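Local coordinates for AA9 family lytic polysaccharide monooxygenase cel61B (Hypocrea jecorina, PDB 2VTC), which cleaves glycosidic bonds in crystalline and amorphous polysaccharides by oxidation, using an active-site copper ion, a reducing agent and O2 or H2O2, at residues 21-26 against 97-102. Residues are numbered along the deposited sequence; the frame is centred on the assembly and turned at random.
Sequences GQVQNF and IVFQWG. With NAG (2-acetamido-2-deoxy-beta-D-glucopyranose), chain C.
A classic beta bulge, with Q24 and N25 both opposite Q100, interrupts the antiparallel pairing of two inner strands of the four-stranded sheet in this AA9 beta-sandwich. Q24 N donates to Q100 O (3.1 Å), whereas Q100 N donates to N25 O (3.0 Å), one residue further on; Q24 also has the near-helical psi of -23° expected at the first bulge position. Before the bulge, Q22 and G102 form a regular hydrogen-bonded pair. V23, F26, F99 and W101 share the face turned toward the second sheet. There V23 CG2, anti to its carbonyl carbon, sits 3.8 Å from the centroid of the W101 five-membered ring and 21° off its normal, a CH-pi contact, while CG1 meets the F99 edge at CD1 (4.0 Å). W101 NE1 is hydrogen-bonded to H178, and the indole also adjoins the copper ligand Y195. The other face carries the glycan: N25 ND2 is bonded to NAG C1, and N25 OD1 lies 3.3 Å from Q100 CB. Q24 NE2 lies 2.7 Å from NAG O6, while Q24 OE1 accepts a hydrogen bond from Q22 NE2 (3.1 Å), in the carbonyl plane on a lone pair. An alanine in place of Q24 would probably leave Q22 NE2 without this acceptor and the sugar's O6 freer to turn. The strand pair thus joins an apolar, aromatic face to a polar one that anchors the sugar covalently and probably limits its movement.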
# COMPACT_ATOMS: atom_id res chain seq x y z
N GLY A 21 11.92 -3.13 -0.39
CA GLY A 21 11.19 -4.37 -0.18
C GLY A 21 9.88 -4.30 -0.97
O GLY A 21 9.52 -3.23 -1.45
N GLN A 22 9.19 -5.42 -1.08
CA GLN A 22 7.89 -5.47 -1.79
C GLN A 22 6.96 -6.45 -1.09
O GLN A 22 7.41 -7.31 -0.33
CB GLN A 22 8.11 -5.87 -3.26
CG GLN A 22 8.54 -7.33 -3.43
CD GLN A 22 8.87 -7.73 -4.87
OE1 GLN A 22 8.54 -7.03 -5.84
NE2 GLN A 22 9.53 -8.86 -5.00
N VAL A 23 5.65 -6.35 -1.34
CA VAL A 23 4.72 -7.35 -0.85
C VAL A 23 4.82 -8.54 -1.80
O VAL A 23 4.50 -8.41 -2.99
CB VAL A 23 3.25 -6.80 -0.79
CG1 VAL A 23 2.26 -7.92 -0.54
CG2 VAL A 23 3.15 -5.75 0.30
N GLN A 24 5.29 -9.67 -1.30
CA GLN A 24 5.52 -10.84 -2.17
C GLN A 24 4.38 -11.83 -2.17
O GLN A 24 4.22 -12.64 -3.10
CB GLN A 24 6.84 -11.54 -1.80
CG GLN A 24 8.05 -10.72 -2.09
CD GLN A 24 9.31 -11.57 -2.33
OE1 GLN A 24 10.15 -11.21 -3.15
NE2 GLN A 24 9.43 -12.67 -1.61
N ASN A 25 3.59 -11.78 -1.09
CA ASN A 25 2.43 -12.61 -0.90
C ASN A 25 1.64 -12.05 0.27
O ASN A 25 2.06 -11.07 0.92
CB ASN A 25 2.79 -14.10 -0.72
CG ASN A 25 3.85 -14.35 0.37
OD1 ASN A 25 3.58 -14.15 1.56
ND2 ASN A 25 5.03 -14.85 -0.05
N PHE A 26 0.47 -12.62 0.49
CA PHE A 26 -0.43 -12.14 1.53
C PHE A 26 -1.42 -13.24 1.85
O PHE A 26 -1.65 -14.15 1.02
CB PHE A 26 -1.12 -10.81 1.11
CG PHE A 26 -1.94 -10.91 -0.17
CD1 PHE A 26 -3.32 -11.04 -0.11
CD2 PHE A 26 -1.32 -10.85 -1.43
CE1 PHE A 26 -4.10 -11.14 -1.30
CE2 PHE A 26 -2.08 -10.94 -2.62
CZ PHE A 26 -3.47 -11.08 -2.54
N ILE A 97 -6.53 -9.10 6.05
CA ILE A 97 -5.44 -9.32 5.12
C ILE A 97 -4.17 -9.19 5.93
O ILE A 97 -4.07 -8.31 6.79
CB ILE A 97 -5.40 -8.23 4.00
CG1 ILE A 97 -6.78 -8.08 3.33
CG2 ILE A 97 -4.27 -8.53 2.99
CD1 ILE A 97 -6.97 -6.73 2.64
N VAL A 98 -3.20 -10.05 5.64
CA VAL A 98 -1.87 -9.91 6.22
C VAL A 98 -0.88 -9.79 5.09
O VAL A 98 -0.62 -10.76 4.36
CB VAL A 98 -1.48 -11.08 7.19
CG1 VAL A 98 -0.14 -10.79 7.83
CG2 VAL A 98 -2.55 -11.29 8.26
N PHE A 99 -0.35 -8.58 4.91
CA PHE A 99 0.62 -8.32 3.85
C PHE A 99 1.98 -8.80 4.34
O PHE A 99 2.41 -8.44 5.44
CB PHE A 99 0.67 -6.83 3.50
CG PHE A 99 -0.60 -6.28 2.92
CD1 PHE A 99 -0.84 -6.38 1.55
CD2 PHE A 99 -1.55 -5.64 3.72
CE1 PHE A 99 -2.02 -5.86 0.98
CE2 PHE A 99 -2.74 -5.12 3.18
CZ PHE A 99 -2.96 -5.23 1.79
N GLN A 100 2.64 -9.61 3.52
CA GLN A 100 3.97 -10.13 3.83
C GLN A 100 5.01 -9.43 2.97
O GLN A 100 5.07 -9.62 1.75
CB GLN A 100 4.02 -11.65 3.66
CG GLN A 100 5.43 -12.24 3.73
CD GLN A 100 6.01 -12.24 5.15
OE1 GLN A 100 6.91 -11.45 5.48
NE2 GLN A 100 5.49 -13.13 5.98
N TRP A 101 5.84 -8.62 3.61
CA TRP A 101 6.91 -7.92 2.93
C TRP A 101 8.18 -8.78 2.86
O TRP A 101 8.40 -9.66 3.72
CB TRP A 101 7.22 -6.59 3.62
CG TRP A 101 6.12 -5.57 3.47
CD1 TRP A 101 4.97 -5.50 4.19
CD2 TRP A 101 6.08 -4.47 2.54
NE1 TRP A 101 4.20 -4.43 3.77
CE2 TRP A 101 4.87 -3.78 2.77
CE3 TRP A 101 6.96 -4.01 1.55
CZ2 TRP A 101 4.50 -2.64 2.02
CZ3 TRP A 101 6.60 -2.87 0.80
CH2 TRP A 101 5.37 -2.20 1.05
N GLY A 102 9.00 -8.53 1.85
CA GLY A 102 10.21 -9.34 1.66
C GLY A 102 10.96 -8.96 0.41
O GLY A 102 10.63 -7.94 -0.23
C1 NAG C . 6.08 -15.07 0.92
C2 NAG C . 6.89 -16.31 0.52
C3 NAG C . 8.10 -16.55 1.45
C4 NAG C . 8.91 -15.27 1.72
C5 NAG C . 7.97 -14.07 1.94
C6 NAG C . 8.68 -12.73 2.08
C7 NAG C . 6.04 -18.30 -0.62
C8 NAG C . 5.26 -19.57 -0.48
N2 NAG C . 6.08 -17.51 0.46
O3 NAG C . 8.94 -17.56 0.89
O4 NAG C . 9.74 -15.42 2.87
O5 NAG C . 6.99 -13.98 0.90
O6 NAG C . 9.67 -12.54 1.09
O7 NAG C . 6.60 -18.02 -1.68